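Local coordinates for protein PTS system, IIA component (Enterococcus faecalis, PDB 3BED) that probably carries phosphoryl groups as the IIA component of a mannose/sorbose-type sugar phosphotransferase system, at residues I9-G14 and A35-T40; Q88-A93 and N110-A115; L97-E102 and T119-S124. One frame throughout, in Å; residues are numbered along the deposited sequence. Where two conformers were deposited one is given.

Contact 1 (I9-G14 and A35-T40)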
ATOM      1  N   ILE A   9      -7.316 -12.763   0.563  1.00 17.63           N
ATOM      2  CA  ILE A   9      -6.516 -12.762   1.787  1.00 17.00           C
ATOM      3  C   ILE A   9      -5.520 -11.624   1.595  1.00 17.82           C
ATOM      4  O   ILE A   9      -4.806 -11.606   0.591  1.00 18.48           O
ATOM      5  CB  ILE A   9      -5.758 -14.078   1.989  1.00 16.88           C
ATOM      6  CG1 ILE A   9      -6.732 -15.279   2.023  1.00 17.80           C
ATOM      7  CG2 ILE A   9      -4.913 -13.980   3.313  1.00 17.91           C
ATOM      8  CD1 ILE A   9      -6.068 -16.639   2.111  1.00 18.61           C
ATOM      9  N   LEU A  10      -5.422 -10.729   2.558  1.00 16.66           N
ATOM     10  CA  LEU A  10      -4.340  -9.701   2.496  1.00 17.07           C
ATOM     11  C   LEU A  10      -3.337 -10.044   3.563  1.00 17.01           C
ATOM     12  O   LEU A  10      -3.715 -10.331   4.686  1.00 17.49           O
ATOM     13  CB  LEU A  10      -4.906  -8.276   2.743  1.00 17.55           C
ATOM     14  CG  LEU A  10      -6.148  -7.812   1.949  1.00 19.65           C
ATOM     15  CD1 LEU A  10      -6.404  -6.349   2.223  1.00 20.89           C
ATOM     16  CD2 LEU A  10      -5.966  -8.061   0.466  1.00 20.03           C
HETATM   17  N   MSE A  11      -2.050  -9.982   3.219  1.00 17.33           N
HETATM   18  CA  MSE A  11      -0.999 -10.405   4.139  1.00 17.29           C
HETATM   19  C   MSE A  11       0.077  -9.375   4.169  1.00 16.46           C
HETATM   20  O   MSE A  11       0.497  -8.859   3.120  1.00 16.62           O
HETATM   21  CB  MSE A  11      -0.342 -11.725   3.670  1.00 18.57           C
HETATM   22  CG  MSE A  11      -1.292 -12.868   3.574  1.00 17.24           C
HETATM   23 SE   MSE A  11      -0.321 -14.551   3.246  0.75 22.74          SE
HETATM   24  CE  MSE A  11       0.589 -14.756   4.841  1.00 17.99           C
ATOM     25  N   SER A  12       0.570  -9.111   5.385  1.00 15.37           N
ATOM     26  CA  SER A  12       1.675  -8.148   5.472  1.00 15.33           C
ATOM     27  C   SER A  12       2.535  -8.319   6.686  1.00 15.80           C
ATOM     28  O   SER A  12       2.121  -8.973   7.660  1.00 16.81           O
ATOM     29  CB  SER A  12       1.168  -6.682   5.510  1.00 15.65           C
ATOM     30  OG  SER A  12       0.509  -6.348   6.730  1.00 16.03           O
ATOM     31  N   HIS A  13       3.726  -7.695   6.640  1.00 16.18           N
ATOM     32  CA  HIS A  13       4.416  -7.364   7.885  1.00 16.22           C
ATOM     33  C   HIS A  13       3.492  -6.469   8.688  1.00 16.25           C
ATOM     34  O   HIS A  13       2.916  -5.526   8.123  1.00 17.10           O
ATOM     35  CB  HIS A  13       5.686  -6.549   7.608  1.00 16.21           C
ATOM     36  CG  HIS A  13       6.705  -7.274   6.790  1.00 16.37           C
ATOM     37  ND1 HIS A  13       6.552  -7.485   5.431  1.00 16.08           N
ATOM     38  CD2 HIS A  13       7.880  -7.858   7.136  1.00 18.01           C
ATOM     39  CE1 HIS A  13       7.616  -8.127   4.968  1.00 17.01           C
ATOM     40  NE2 HIS A  13       8.436  -8.367   5.980  1.00 17.92           N
ATOM     41  N   GLY A  14       3.353  -6.740   9.994  1.00 16.76           N
ATOM     42  CA  GLY A  14       2.603  -5.850  10.869  1.00 16.70           C
ATOM     43  C   GLY A  14       1.138  -5.758  10.410  1.00 16.41           C
ATOM     44  O   GLY A  14       0.561  -6.727   9.871  1.00 16.38           O
ATOM     45  N   ALA A  35      -9.762 -12.248   4.408  1.00 20.11           N
ATOM     46  CA  ALA A  35      -9.038 -12.693   5.608  1.00 19.40           C
ATOM     47  C   ALA A  35      -7.732 -11.918   5.648  1.00 20.24           C
ATOM     48  O   ALA A  35      -7.317 -11.351   4.642  1.00 20.07           O
ATOM     49  CB  ALA A  35      -8.777 -14.186   5.540  1.00 20.19           C
ATOM     50  N   ILE A  36      -7.133 -11.853   6.833  1.00 18.78           N
ATOM     51  CA  ILE A  36      -5.901 -11.067   7.003  1.00 19.13           C
ATOM     52  C   ILE A  36      -4.875 -11.910   7.709  1.00 19.17           C
ATOM     53  O   ILE A  36      -5.207 -12.618   8.666  1.00 19.17           O
ATOM     54  CB  ILE A  36      -6.178  -9.818   7.921  1.00 20.24           C
ATOM     55  CG1 ILE A  36      -7.234  -8.877   7.293  1.00 19.71           C
ATOM     56  CG2 ILE A  36      -4.910  -9.096   8.240  1.00 19.99           C
ATOM     57  CD1 ILE A  36      -6.808  -8.266   5.913  1.00 21.48           C
ATOM     58  N   VAL A  37      -3.626 -11.838   7.253  1.00 18.62           N
ATOM     59  CA  VAL A  37      -2.464 -12.292   8.059  1.00 18.08           C
ATOM     60  C   VAL A  37      -1.579 -11.090   8.356  1.00 18.37           C
ATOM     61  O   VAL A  37      -1.078 -10.418   7.421  1.00 18.75           O
ATOM     62  CB  VAL A  37      -1.616 -13.345   7.346  1.00 19.12           C
ATOM     63  CG1 VAL A  37      -0.377 -13.737   8.213  1.00 19.38           C
ATOM     64  CG2 VAL A  37      -2.476 -14.556   6.989  1.00 18.61           C
ATOM     65  N   SER A  38      -1.427 -10.836   9.648  1.00 18.72           N
ATOM     66  CA  SER A  38      -0.598  -9.765  10.187  1.00 19.71           C
ATOM     67  C   SER A  38       0.603 -10.416  10.845  1.00 19.40           C
ATOM     68  O   SER A  38       0.477 -11.036  11.937  1.00 22.67           O
ATOM     69  CB  SER A  38      -1.398  -9.003  11.247  1.00 21.04           C
ATOM     70  OG  SER A  38      -2.459  -8.288  10.611  1.00 22.10           O
HETATM   71  N   MSE A  39       1.757 -10.369  10.178  1.00 19.31           N
HETATM   72  CA  MSE A  39       2.941 -11.013  10.756  1.00 18.74           C
HETATM   73  C   MSE A  39       3.595 -10.061  11.739  1.00 18.03           C
HETATM   74  O   MSE A  39       4.135  -9.027  11.362  1.00 17.41           O
HETATM   75  CB  MSE A  39       3.968 -11.395   9.676  1.00 19.41           C
HETATM   76  CG  MSE A  39       5.187 -12.076  10.309  1.00 18.95           C
HETATM   77 SE   MSE A  39       6.574 -12.453   8.999  0.75 22.64          SE
HETATM   78  CE  MSE A  39       7.179 -10.702   8.801  1.00 21.14           C
ATOM     79  N   THR A  40       3.565 -10.398  13.003  1.00 17.26           N
ATOM     80  CA  THR A  40       4.168  -9.513  13.989  1.00 19.67           C
ATOM     81  C   THR A  40       5.665  -9.779  14.112  1.00 19.46           C
ATOM     82  O   THR A  40       6.202 -10.732  13.504  1.00 18.16           O
ATOM     83  CB  THR A  40       3.548  -9.741  15.360  1.00 20.22           C
ATOM     84  OG1 THR A  40       3.940 -11.022  15.828  1.00 22.19           O
ATOM     85  CG2 THR A  40       2.025  -9.644  15.269  1.00 21.59           C
TER
HETATM   86  O   HOH W   1      -2.075  -6.898   8.585  1.00 18.02           O
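A beta-alpha-beta unit is closed here by its two strands, 7-13 and 35-39, with helix 16-28 as the connection between them. They run side by side in parallel. Ala35 O takes Leu10 N at 2.9 Å, and Leu10 O takes Val37 N at 3.0 Å. Ser12 N then meets Val37 O nearly along the C=O axis, and Met39 N does the same with Ser12 O, in the straightest of these bonds (174° at H). Gly14 N closes the row on Met39 O at 2.8 Å, coming from above the carbonyl plane.

Leu10 and Ile36 share one face; the two side chains cross obliquely, Ile36 CD1 lying 3.7 Å from Leu10 CB. Met11 and Met39, both selenomethionines, lie on the other face. The Met11 chain bends at chi3 (67°), so that Met11 CE packs against Val37 CB at 3.6 Å. Met39 lies alongside His13, with Met39 CE 3.4 Å from His13 CD2. Ser12 OG donates to His13 O, and a water joins Gly14 O to Ser38 OG. His13 N is hydrogen-bonded to Asp69 OD2, and His13 O to Ser23 OG of the second subunit. A histidine ending the chain's first strand, inside a parallel sheet, is consistent with the phosphoryl-accepting site of mannose-type IIA proteins.

Contact 2 (Q88-A93 and N110-A115)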
ATOM      1  N   GLN A  88      -5.621 -23.912  -6.377  1.00 21.82           N
ATOM      2  CA  GLN A  88      -6.388 -22.771  -6.873  1.00 20.96           C
ATOM      3  C   GLN A  88      -6.080 -21.478  -6.116  1.00 21.40           C
ATOM      4  O   GLN A  88      -6.874 -20.537  -6.162  1.00 21.94           O
ATOM      5  CB  GLN A  88      -7.884 -23.080  -6.804  1.00 21.59           C
ATOM      6  CG  GLN A  88      -8.266 -24.389  -7.536  1.00 21.57           C
ATOM      7  CD  GLN A  88      -9.734 -24.483  -7.782  1.00 26.73           C
ATOM      8  OE1 GLN A  88     -10.450 -25.049  -6.975  1.00 29.32           O
ATOM      9  NE2 GLN A  88     -10.205 -23.859  -8.858  1.00 27.98           N
ATOM     10  N   LEU A  89      -4.918 -21.457  -5.438  1.00 20.66           N
ATOM     11  CA  LEU A  89      -4.428 -20.268  -4.762  1.00 19.64           C
ATOM     12  C   LEU A  89      -3.460 -19.556  -5.670  1.00 19.34           C
ATOM     13  O   LEU A  89      -2.599 -20.200  -6.279  1.00 20.20           O
ATOM     14  CB  LEU A  89      -3.686 -20.690  -3.484  1.00 20.46           C
ATOM     15  CG  LEU A  89      -2.886 -19.585  -2.752  1.00 20.01           C
ATOM     16  CD1 LEU A  89      -3.842 -18.548  -2.174  1.00 21.51           C
ATOM     17  CD2 LEU A  89      -2.038 -20.189  -1.640  1.00 20.00           C
ATOM     18  N   ARG A  90      -3.601 -18.229  -5.787  1.00 19.17           N
ATOM     19  CA  ARG A  90      -2.610 -17.402  -6.470  1.00 18.40           C
ATOM     20  C   ARG A  90      -2.157 -16.286  -5.523  1.00 19.21           C
ATOM     21  O   ARG A  90      -2.827 -16.006  -4.521  1.00 19.63           O
ATOM     22  CB  ARG A  90      -3.159 -16.809  -7.779  1.00 19.50           C
ATOM     23  CG  ARG A  90      -3.757 -17.851  -8.772  1.00 21.33           C
ATOM     24  CD  ARG A  90      -2.653 -18.624  -9.538  1.00 22.24           C
ATOM     25  NE  ARG A  90      -3.236 -19.593 -10.470  1.00 23.47           N
ATOM     26  CZ  ARG A  90      -3.785 -20.767 -10.142  1.00 25.20           C
ATOM     27  NH1 ARG A  90      -3.777 -21.225  -8.888  1.00 23.68           N
ATOM     28  NH2 ARG A  90      -4.340 -21.510 -11.116  1.00 24.58           N
ATOM     29  N   VAL A  91      -1.052 -15.640  -5.891  1.00 18.53           N
ATOM     30  CA  VAL A  91      -0.428 -14.615  -5.059  1.00 18.58           C
ATOM     31  C   VAL A  91       0.008 -13.466  -5.936  1.00 18.59           C
ATOM     32  O   VAL A  91       0.659 -13.674  -6.951  1.00 19.33           O
ATOM     33  CB  VAL A  91       0.826 -15.175  -4.336  1.00 17.51           C
ATOM     34  CG1 VAL A  91       1.491 -14.089  -3.470  1.00 19.19           C
ATOM     35  CG2 VAL A  91       0.458 -16.406  -3.461  1.00 18.37           C
ATOM     36  N   VAL A  92      -0.369 -12.243  -5.535  1.00 18.25           N
ATOM     37  CA  VAL A  92       0.145 -11.019  -6.138  1.00 17.42           C
ATOM     38  C   VAL A  92       0.815 -10.197  -5.034  1.00 17.23           C
ATOM     39  O   VAL A  92       0.235  -9.999  -3.951  1.00 17.54           O
ATOM     40  CB  VAL A  92      -0.989 -10.200  -6.776  1.00 17.82           C
ATOM     41  CG1 VAL A  92      -0.459  -8.919  -7.406  1.00 19.36           C
ATOM     42  CG2 VAL A  92      -1.734 -11.068  -7.830  1.00 17.43           C
ATOM     43  N   ALA A  93       2.022  -9.719  -5.330  1.00 16.60           N
ATOM     44  CA  ALA A  93       2.758  -8.877  -4.356  1.00 16.57           C
ATOM     45  C   ALA A  93       2.641  -7.394  -4.734  1.00 16.19           C
ATOM     46  O   ALA A  93       2.235  -7.082  -5.861  1.00 16.40           O
ATOM     47  CB  ALA A  93       4.253  -9.288  -4.327  1.00 16.83           C
ATOM     48  N   ASN A 110     -12.432 -16.178 -12.458  1.00 25.92           N
ATOM     49  CA  ASN A 110     -11.232 -16.983 -12.631  1.00 26.41           C
ATOM     50  C   ASN A 110     -10.010 -16.361 -11.927  1.00 25.09           C
ATOM     51  O   ASN A 110      -9.717 -15.177 -12.116  1.00 23.81           O
ATOM     52  CB  ASN A 110     -10.901 -17.243 -14.093  1.00 27.46           C
ATOM     53  CG  ASN A 110      -9.636 -18.061 -14.234  1.00 28.97           C
ATOM     54  OD1 ASN A 110      -8.542 -17.514 -14.317  1.00 29.58           O
ATOM     55  ND2 ASN A 110      -9.782 -19.389 -14.199  1.00 30.19           N
ATOM     56  N   VAL A 111      -9.286 -17.187 -11.160  1.00 24.16           N
ATOM     57  CA  VAL A 111      -8.169 -16.709 -10.312  0.50 24.79           C
ATOM     58  C   VAL A 111      -6.988 -16.145 -11.069  1.00 24.74           C
ATOM     59  O   VAL A 111      -6.355 -15.183 -10.631  1.00 24.80           O
ATOM     60  CB  VAL A 111      -7.616 -17.806  -9.382  0.50 25.32           C
ATOM     61  CG1 VAL A 111      -8.587 -18.120  -8.293  0.50 25.92           C
ATOM     62  CG2 VAL A 111      -7.240 -19.058 -10.166  0.50 26.05           C
ATOM     63  N   ASP A 112      -6.660 -16.758 -12.201  1.00 24.61           N
ATOM     64  CA  ASP A 112      -5.568 -16.309 -13.023  1.00 24.31           C
ATOM     65  C   ASP A 112      -5.935 -14.977 -13.697  1.00 24.35           C
ATOM     66  O   ASP A 112      -5.076 -14.077 -13.822  1.00 25.32           O
ATOM     67  CB  ASP A 112      -5.224 -17.382 -14.076  1.00 24.63           C
ATOM     68  CG  ASP A 112      -4.536 -18.591 -13.453  1.00 26.62           C
ATOM     69  OD1 ASP A 112      -3.402 -18.436 -12.970  1.00 29.53           O
ATOM     70  OD2 ASP A 112      -5.156 -19.669 -13.373  1.00 30.94           O
ATOM     71  N   GLU A 113      -7.197 -14.855 -14.127  1.00 24.07           N
ATOM     72  CA  GLU A 113      -7.648 -13.612 -14.746  0.50 23.71           C
ATOM     73  C   GLU A 113      -7.645 -12.502 -13.709  1.00 23.43           C
ATOM     74  O   GLU A 113      -7.218 -11.387 -13.992  1.00 24.12           O
ATOM     75  CB  GLU A 113      -9.053 -13.750 -15.303  0.50 23.73           C
ATOM     76  CG  GLU A 113      -9.533 -12.469 -15.962  0.50 25.39           C
ATOM     77  CD  GLU A 113     -10.752 -12.694 -16.802  0.50 29.17           C
ATOM     78  OE1 GLU A 113     -10.859 -13.815 -17.355  0.50 29.95           O
ATOM     79  OE2 GLU A 113     -11.588 -11.770 -16.912  0.50 27.54           O
ATOM     80  N   LEU A 114      -8.107 -12.847 -12.506  1.00 22.03           N
ATOM     81  CA  LEU A 114      -8.174 -11.869 -11.425  1.00 21.15           C
ATOM     82  C   LEU A 114      -6.759 -11.422 -11.015  1.00 21.80           C
ATOM     83  O   LEU A 114      -6.522 -10.219 -10.890  1.00 23.03           O
ATOM     84  CB  LEU A 114      -8.918 -12.448 -10.237  1.00 20.77           C
ATOM     85  CG  LEU A 114      -9.000 -11.477  -9.071  1.00 19.68           C
ATOM     86  CD1 LEU A 114      -9.756 -10.200  -9.464  1.00 22.34           C
ATOM     87  CD2 LEU A 114      -9.606 -12.148  -7.878  1.00 20.70           C
ATOM     88  N   ALA A 115      -5.810 -12.355 -10.850  1.00 22.24           N
ATOM     89  CA  ALA A 115      -4.420 -11.944 -10.571  1.00 20.72           C
ATOM     90  C   ALA A 115      -3.813 -11.028 -11.657  1.00 21.56           C
ATOM     91  O   ALA A 115      -3.128 -10.037 -11.365  1.00 21.25           O
ATOM     92  CB  ALA A 115      -3.532 -13.179 -10.315  1.00 21.24           C
TER
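Arg90 NH1 is gripped by two backbone carbonyls. Arg90 NH1 lies 3.0 Å from Leu89 O, well above that carbonyl plane; Pro87 O is the second acceptor. The remaining nitrogens hold Asp112 side-on, one to each oxygen. Arg90 NE donates to Asp112 OD1 at 2.8 Å and 162°, with the oxygen close to the guanidinium plane. Arg90 NH2 reaches the syn lone pair of Asp112 OD2 at 3.0 Å in a more bent bond. The two flat groups are 53° apart, so this salt bridge is twisted. Four bonds in all fix the rotation of the guanidinium.

Val111 CG2 sits over one guanidinium face, 3.9 Å from Arg90 CZ. The arginine gets there by a bend at chi2 (-77°). Further along, Val92 CG2 rests on Ala115 CB at 3.7 Å. Asn110 caps the first turn of the helix, Asn110 OD1 accepting from Glu113 N at 3.0 Å and weakly from Asp112 N. Strand and helix axes run almost parallel. Val92 and Ala93 also pair antiparallel with a strand of the second subunit, which continues the sheet. A helix laid along the last parallel strand of the chain's own sheet is typical of an alpha/beta layered fold.

Contact 3 (L97-E102 and T119-S124)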
ATOM      1  N   LEU A  97      -3.619   0.393  -2.224  1.00 13.42           N
ATOM      2  CA  LEU A  97      -5.063   0.526  -1.992  1.00 14.71           C
ATOM      3  C   LEU A  97      -5.861   0.297  -3.273  1.00 14.59           C
ATOM      4  O   LEU A  97      -6.962  -0.266  -3.214  1.00 17.41           O
ATOM      5  CB  LEU A  97      -5.375   1.908  -1.417  1.00 13.98           C
ATOM      6  CG  LEU A  97      -6.829   2.094  -0.914  1.00 13.60           C
ATOM      7  CD1 LEU A  97      -7.287   1.013   0.087  1.00 14.42           C
ATOM      8  CD2 LEU A  97      -6.933   3.448  -0.257  1.00 15.51           C
ATOM      9  N   ALA A  98      -5.353   0.745  -4.420  1.00 15.37           N
ATOM     10  CA  ALA A  98      -6.123   0.553  -5.620  1.00 15.74           C
ATOM     11  C   ALA A  98      -6.358  -0.936  -5.866  1.00 16.87           C
ATOM     12  O   ALA A  98      -7.432  -1.338  -6.348  1.00 17.00           O
ATOM     13  CB  ALA A  98      -5.392   1.186  -6.815  1.00 16.89           C
HETATM   14  N   MSE A  99      -5.341  -1.746  -5.585  1.00 16.58           N
HETATM   15  CA  MSE A  99      -5.480  -3.181  -5.815  0.60 17.63           C
HETATM   16  C   MSE A  99      -6.551  -3.763  -4.920  1.00 17.35           C
HETATM   17  O   MSE A  99      -7.353  -4.616  -5.367  1.00 17.73           O
HETATM   18  CB  MSE A  99      -4.147  -3.896  -5.590  0.60 17.32           C
HETATM   19  CG  MSE A  99      -3.156  -3.670  -6.652  0.60 18.06           C
HETATM   20 SE   MSE A  99      -1.398  -4.224  -5.953  0.46 22.84          SE
HETATM   21  CE  MSE A  99      -2.181  -5.842  -5.017  0.40 10.45           C
ATOM     22  N   ALA A 100      -6.584  -3.317  -3.665  1.00 17.51           N
ATOM     23  CA  ALA A 100      -7.546  -3.856  -2.706  1.00 17.10           C
ATOM     24  C   ALA A 100      -8.966  -3.450  -3.070  1.00 17.94           C
ATOM     25  O   ALA A 100      -9.894  -4.278  -2.970  1.00 18.63           O
ATOM     26  CB  ALA A 100      -7.206  -3.385  -1.298  1.00 17.77           C
ATOM     27  N   ILE A 101      -9.151  -2.173  -3.445  1.00 16.01           N
ATOM     28  CA  ILE A 101     -10.485  -1.711  -3.910  1.00 16.86           C
ATOM     29  C   ILE A 101     -10.965  -2.501  -5.121  1.00 17.65           C
ATOM     30  O   ILE A 101     -12.127  -2.969  -5.146  1.00 18.03           O
ATOM     31  CB  ILE A 101     -10.441  -0.169  -4.245  1.00 17.73           C
ATOM     32  CG1 ILE A 101     -10.302   0.582  -2.899  1.00 19.82           C
ATOM     33  CG2 ILE A 101     -11.595   0.229  -5.246  1.00 20.58           C
ATOM     34  CD1 ILE A 101      -9.848   2.060  -3.248  1.00 22.53           C
ATOM     35  N   GLU A 102     -10.105  -2.621  -6.137  1.00 17.97           N
ATOM     36  CA  GLU A 102     -10.543  -3.366  -7.297  1.00 19.22           C
ATOM     37  C   GLU A 102     -10.815  -4.837  -7.002  1.00 19.20           C
ATOM     38  O   GLU A 102     -11.739  -5.412  -7.583  1.00 20.58           O
ATOM     39  CB  GLU A 102      -9.580  -3.181  -8.466  1.00 19.74           C
ATOM     40  CG  GLU A 102      -9.508  -1.712  -8.929  1.00 23.51           C
ATOM     41  CD  GLU A 102     -10.839  -1.151  -9.439  1.00 28.68           C
ATOM     42  OE1 GLU A 102     -11.747  -1.913  -9.851  1.00 32.33           O
ATOM     43  OE2 GLU A 102     -10.959   0.076  -9.439  1.00 31.40           O
ATOM     44  N   THR A 119      -2.726  -7.179 -10.941  1.00 18.74           N
ATOM     45  CA  THR A 119      -1.357  -6.793 -11.235  1.00 18.74           C
ATOM     46  C   THR A 119      -1.337  -5.525 -12.048  1.00 18.85           C
ATOM     47  O   THR A 119      -0.580  -4.578 -11.752  1.00 19.60           O
ATOM     48  CB  THR A 119      -0.570  -7.930 -11.909  1.00 18.45           C
ATOM     49  OG1 THR A 119      -0.578  -9.048 -11.009  1.00 18.68           O
ATOM     50  CG2 THR A 119       0.858  -7.509 -12.182  1.00 19.30           C
ATOM     51  N   GLN A 120      -2.159  -5.494 -13.093  1.00 20.55           N
ATOM     52  CA  GLN A 120      -2.222  -4.308 -13.922  1.00 20.80           C
ATOM     53  C   GLN A 120      -2.734  -3.094 -13.144  1.00 21.49           C
ATOM     54  O   GLN A 120      -2.194  -1.997 -13.288  1.00 22.02           O
ATOM     55  CB  GLN A 120      -3.094  -4.570 -15.138  1.00 23.07           C
ATOM     56  CG  GLN A 120      -3.388  -3.350 -15.972  1.00 26.19           C
ATOM     57  CD  GLN A 120      -4.714  -2.685 -15.561  1.00 32.42           C
ATOM     58  OE1 GLN A 120      -5.790  -3.335 -15.497  1.00 34.63           O
ATOM     59  NE2 GLN A 120      -4.638  -1.387 -15.250  1.00 33.28           N
ATOM     60  N   ILE A 121      -3.776  -3.294 -12.337  1.00 20.39           N
ATOM     61  CA  ILE A 121      -4.332  -2.206 -11.493  1.00 19.75           C
ATOM     62  C   ILE A 121      -3.240  -1.647 -10.598  1.00 19.15           C
ATOM     63  O   ILE A 121      -3.052  -0.398 -10.521  1.00 19.52           O
ATOM     64  CB  ILE A 121      -5.537  -2.698 -10.644  1.00 20.05           C
ATOM     65  CG1 ILE A 121      -6.777  -2.898 -11.529  1.00 20.24           C
ATOM     66  CG2 ILE A 121      -5.835  -1.753  -9.509  1.00 19.24           C
ATOM     67  CD1 ILE A 121      -7.176  -1.679 -12.416  1.00 22.33           C
ATOM     68  N   GLY A 122      -2.537  -2.564  -9.927  1.00 18.24           N
ATOM     69  CA  GLY A 122      -1.574  -2.155  -8.907  1.00 17.12           C
ATOM     70  C   GLY A 122      -0.444  -1.348  -9.558  1.00 17.76           C
ATOM     71  O   GLY A 122       0.038  -0.384  -8.962  1.00 18.88           O
ATOM     72  N   GLN A 123       0.012  -1.764 -10.754  1.00 18.28           N
ATOM     73  CA  GLN A 123       1.075  -1.037 -11.459  1.00 18.64           C
ATOM     74  C   GLN A 123       0.592   0.304 -11.930  1.00 18.98           C
ATOM     75  O   GLN A 123       1.286   1.311 -11.738  1.00 19.95           O
ATOM     76  CB  GLN A 123       1.641  -1.830 -12.662  1.00 19.73           C
ATOM     77  CG  GLN A 123       2.279  -3.129 -12.200  1.00 21.70           C
ATOM     78  CD  GLN A 123       2.540  -4.110 -13.315  1.00 26.00           C
ATOM     79  OE1 GLN A 123       2.215  -3.853 -14.477  1.00 29.85           O
ATOM     80  NE2 GLN A 123       3.156  -5.243 -12.978  1.00 24.09           N
ATOM     81  N   SER A 124      -0.610   0.347 -12.496  1.00 19.62           N
ATOM     82  CA  SER A 124      -1.163   1.613 -13.018  0.60 19.30           C
ATOM     83  C   SER A 124      -1.451   2.613 -11.923  1.00 19.67           C
ATOM     84  O   SER A 124      -1.537   3.836 -12.161  1.00 19.61           O
ATOM     85  CB  SER A 124      -2.443   1.386 -13.826  0.60 20.20           C
ATOM     86  OG  SER A 124      -2.160   0.651 -15.003  0.60 19.08           O
TER
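Ile121 CG1 is anti to its carbonyl carbon (chi1 -73°), which puts CG2 anti to the backbone N and turns it to the facing helix. Glu102 leaves its helix with CG anti to the carbonyl carbon and then bends at chi2 (-62°). Its methylene part thus lies across the isoleucine at about a right angle. Ile121 CG2 is the main point of touch. Ile121 CG2 reaches Glu102 CG at 3.7 Å. Ile121 CG2 also lies 4.0 Å from Ala98 CB and touches the backbone Ala98 O. Ile121 CG1 adds a second contact to Glu102 CG at 4.0 Å. The contact is mostly apolar, and no hydrogen bond joins the two segments.

Met99, a selenomethionine bent at chi3, is a neighbour of the same methyl. Met99 SE lies 3.6 Å from Gly122 CA in the conformer given, over a residue with no side chain. Here the two backbones come nearest each other. The segment axes pass 8.1 Å apart and cross at 145°, so the helices run roughly antiparallel. Asn96, just before helix 97-105, ties the two helices: its OD1 accepts from Met99 N, and its ND2 bonds Gly122 O. Glu102 OE1 also has a weak bond to Tyr117 of helix 111-124. Helix 97-105 packs through Leu97 and Ala100 on helix 16-28 and through Ala98 and Ile101 on Leu70 of the second subunit, while Gln123 of helix 111-124 bonds Val126 of that subunit.

Contact 1 comes first along the chain. It closes a loop that holds helix 16-28, and it is complete before the other two begin. Contact 2 then closes the loop from strand 89-93 to the start of helix 111-124, with helix 97-105 inside it. Contact 3 starts within that loop and ends beyond it, so contacts 2 and 3 cross. They share helix 111-124 and touch where Val92 CG1 packs 3.6 Å from Thr119 OG1. Contact 1 joins two strands at one edge of the sheet. Contact 2 lies at the other edge; the centres of contacts 1 and 2 are about 17 Å apart. Each of the three also meets the second subunit.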